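Local coordinates for phospholipase A1 (Salmonella typhi, PDB 7EZZ), which hydrolyses acyl ester bonds of phospholipids in the bacterial outer membrane, as a calcium-binding beta-barrel enzyme with phospholipase A1 and A2 activity, at residues N156-K162 and Q184-H190. Sequence-based numbering, arbitrary orientation.
Sequences NWLVEVK and QLKIGYH
Neighbouring antiparallel strands of the outer-membrane beta-barrel meet here, Trp157-Lys162 running against Gln184-His190 at 170° with their axes 4.7 Å apart. Paired backbone bonds fix the register: Gly188 N donates to Leu158 O at 2.8 Å, and Leu158 N returns a bond to Gly188 O; Glu160 and Lys186 exchange a second pair. The non-hydrogen-bonded pair Val159-Ile187 lies between them, with Trp157-Tyr189 and Val161-Leu185 beyond on either side; all three send their side chains to one face of the sheet. In a closed 12-strand barrel, alternation puts this row, at least partly on the surface, on the probably outer, lipid-facing side, and the buried Glu160, Lys186 and Lys162, with Gln184, toward the interior. On the outer row, Tyr189 turns its edge toward the face of Trp157, planes at 53°, with Tyr189 CD1 3.4 Å from Trp157 CE2. Trp157 CG stands anti to the carbonyl carbon (chi1 -67°), which swings the indole across toward the partner strand; its CZ3 edge meets Ile187 CG2 at 3.7 Å. Further along, Leu185 CD1 touches both Val161 CG2, at 3.7 Å, and Val159 CG1. Inside, the Glu160 and Lys186 side chains run alongside each other, and Lys186 NZ bridges to Glu160 OE1 at 2.9 Å from above the carboxylate plane. Glu160 OE2 forms a salt bridge with Arg149, so each carboxylate oxygen has a cationic partner, which would be expected to favour the ionised form.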
loop_
_atom_site.group_PDB
_atom_site.type_symbol
_atom_site.label_atom_id
_atom_site.label_comp_id
_atom_site.label_asym_id
_atom_site.label_seq_id
_atom_site.Cartn_x
_atom_site.Cartn_y
_atom_site.Cartn_z
ATOM N N ASN B 156 30.586 2.422 -5.830
ATOM C CA ASN B 156 29.688 2.397 -4.687
ATOM C C ASN B 156 28.578 3.438 -4.816
ATOM O O ASN B 156 27.746 3.548 -3.909
ATOM C CB ASN B 156 30.427 2.649 -3.380
ATOM C CG ASN B 156 31.368 1.530 -3.009
ATOM O OD1 ASN B 156 31.070 0.353 -3.224
ATOM N ND2 ASN B 156 32.492 1.906 -2.423
ATOM N N TRP B 157 28.552 4.150 -5.955
ATOM C CA TRP B 157 27.611 5.236 -6.179
ATOM C C TRP B 157 26.451 4.815 -7.081
ATOM O O TRP B 157 26.597 3.973 -7.966
ATOM C CB TRP B 157 28.340 6.440 -6.780
ATOM C CG TRP B 157 29.320 7.075 -5.847
ATOM C CD1 TRP B 157 30.646 6.776 -5.710
ATOM C CD2 TRP B 157 29.034 8.126 -4.910
ATOM N NE1 TRP B 157 31.195 7.551 -4.723
ATOM C CE2 TRP B 157 30.240 8.401 -4.227
ATOM C CE3 TRP B 157 27.874 8.830 -4.552
ATOM C CZ2 TRP B 157 30.319 9.362 -3.219
ATOM C CZ3 TRP B 157 27.960 9.797 -3.573
ATOM C CH2 TRP B 157 29.165 10.048 -2.910
ATOM N N LEU B 158 25.274 5.404 -6.814
ATOM C CA LEU B 158 24.136 5.364 -7.716
ATOM C C LEU B 158 23.594 6.794 -7.805
ATOM O O LEU B 158 23.538 7.491 -6.789
ATOM C CB LEU B 158 23.130 4.385 -7.117
ATOM C CG LEU B 158 21.781 4.219 -7.821
ATOM C CD1 LEU B 158 21.264 2.778 -7.648
ATOM C CD2 LEU B 158 20.762 5.223 -7.285
ATOM N N VAL B 159 23.306 7.249 -9.024
ATOM C CA VAL B 159 22.726 8.599 -9.279
ATOM C C VAL B 159 21.482 8.434 -10.139
ATOM O O VAL B 159 21.569 7.815 -11.146
ATOM C CB VAL B 159 23.706 9.567 -9.956
ATOM C CG1 VAL B 159 23.165 10.974 -9.929
ATOM C CG2 VAL B 159 25.070 9.520 -9.327
ATOM N N GLU B 160 20.377 9.018 -9.718
ATOM C CA GLU B 160 19.107 8.919 -10.469
ATOM C C GLU B 160 18.590 10.334 -10.722
ATOM O O GLU B 160 18.485 11.089 -9.793
ATOM C CB GLU B 160 18.150 8.021 -9.684
ATOM C CG GLU B 160 16.825 7.725 -10.349
ATOM C CD GLU B 160 15.838 6.890 -9.543
ATOM O OE1 GLU B 160 14.830 7.435 -9.103
ATOM O OE2 GLU B 160 16.054 5.687 -9.386
ATOM N N VAL B 161 18.397 10.696 -11.980
ATOM C CA VAL B 161 17.796 12.018 -12.298
ATOM C C VAL B 161 16.420 11.746 -12.888
ATOM O O VAL B 161 16.298 10.836 -13.669
ATOM C CB VAL B 161 18.648 12.849 -13.264
ATOM C CG1 VAL B 161 18.034 14.207 -13.502
ATOM C CG2 VAL B 161 20.057 13.009 -12.756
ATOM N N LYS B 162 15.438 12.534 -12.493
ATOM C CA LYS B 162 14.068 12.356 -12.999
ATOM C C LYS B 162 13.477 13.717 -13.334
ATOM O O LYS B 162 12.883 14.313 -12.482
ATOM C CB LYS B 162 13.245 11.599 -11.967
ATOM C CG LYS B 162 11.762 11.558 -12.227
ATOM C CD LYS B 162 11.112 10.483 -11.447
ATOM C CE LYS B 162 9.610 10.629 -11.381
ATOM N NZ LYS B 162 8.943 9.357 -11.040
ATOM N N GLN B 184 14.016 15.792 -10.131
ATOM C CA GLN B 184 14.293 15.191 -8.823
ATOM C C GLN B 184 15.641 14.507 -8.972
ATOM O O GLN B 184 15.902 13.940 -9.995
ATOM C CB GLN B 184 13.199 14.191 -8.464
ATOM C CG GLN B 184 13.175 13.792 -6.999
ATOM C CD GLN B 184 12.544 12.445 -6.770
ATOM O OE1 GLN B 184 11.556 12.318 -6.070
ATOM N NE2 GLN B 184 13.119 11.422 -7.365
ATOM N N LEU B 185 16.493 14.704 -7.991
ATOM C CA LEU B 185 17.784 14.044 -7.954
ATOM C C LEU B 185 17.804 13.026 -6.817
ATOM O O LEU B 185 17.283 13.265 -5.734
ATOM C CB LEU B 185 18.871 15.107 -7.782
ATOM C CG LEU B 185 20.334 14.667 -7.909
ATOM C CD1 LEU B 185 20.584 13.865 -9.163
ATOM C CD2 LEU B 185 21.239 15.887 -7.907
ATOM N N LYS B 186 18.416 11.874 -7.089
ATOM C CA LYS B 186 18.600 10.840 -6.089
ATOM C C LYS B 186 20.047 10.375 -6.141
ATOM O O LYS B 186 20.560 10.066 -7.224
ATOM C CB LYS B 186 17.721 9.634 -6.412
ATOM C CG LYS B 186 16.666 9.318 -5.369
ATOM C CD LYS B 186 15.898 8.048 -5.677
ATOM C CE LYS B 186 14.389 8.209 -5.678
ATOM N NZ LYS B 186 13.710 7.153 -6.475
ATOM N N ILE B 187 20.687 10.343 -4.961
ATOM C CA ILE B 187 22.052 9.846 -4.815
ATOM C C ILE B 187 22.104 8.746 -3.749
ATOM O O ILE B 187 21.640 8.923 -2.620
ATOM C CB ILE B 187 23.046 10.985 -4.509
ATOM C CG1 ILE B 187 22.952 12.141 -5.508
ATOM C CG2 ILE B 187 24.461 10.441 -4.451
ATOM C CD1 ILE B 187 24.197 12.992 -5.555
ATOM N N GLY B 188 22.655 7.586 -4.127
ATOM C CA GLY B 188 22.828 6.473 -3.203
ATOM C C GLY B 188 24.303 6.151 -3.029
ATOM O O GLY B 188 25.069 6.259 -3.981
ATOM N N TYR B 189 24.700 5.785 -1.809
ATOM C CA TYR B 189 26.076 5.402 -1.529
ATOM C C TYR B 189 26.120 4.105 -0.712
ATOM O O TYR B 189 25.538 4.034 0.369
ATOM C CB TYR B 189 26.860 6.543 -0.874
ATOM C CG TYR B 189 28.324 6.202 -0.796
ATOM C CD1 TYR B 189 29.091 6.171 -1.941
ATOM C CD2 TYR B 189 28.929 5.821 0.391
ATOM C CE1 TYR B 189 30.426 5.795 -1.916
ATOM C CE2 TYR B 189 30.256 5.429 0.434
ATOM C CZ TYR B 189 31.019 5.450 -0.717
ATOM O OH TYR B 189 32.328 5.072 -0.690
ATOM N N HIS B 190 26.815 3.078 -1.214
ATOM C CA HIS B 190 26.917 1.819 -0.491
ATOM C C HIS B 190 28.216 1.766 0.322
ATOM O O HIS B 190 29.294 1.543 -0.250
ATOM C CB HIS B 190 26.853 0.652 -1.471
ATOM C CG HIS B 190 25.845 -0.380 -1.094
ATOM N ND1 HIS B 190 25.912 -1.105 0.100
ATOM C CD2 HIS B 190 24.761 -0.841 -1.760
ATOM C CE1 HIS B 190 24.899 -1.951 0.166
ATOM N NE2 HIS B 190 24.169 -1.808 -0.970
HETATM O O HOH W 1 14.993 10.805 -9.079
#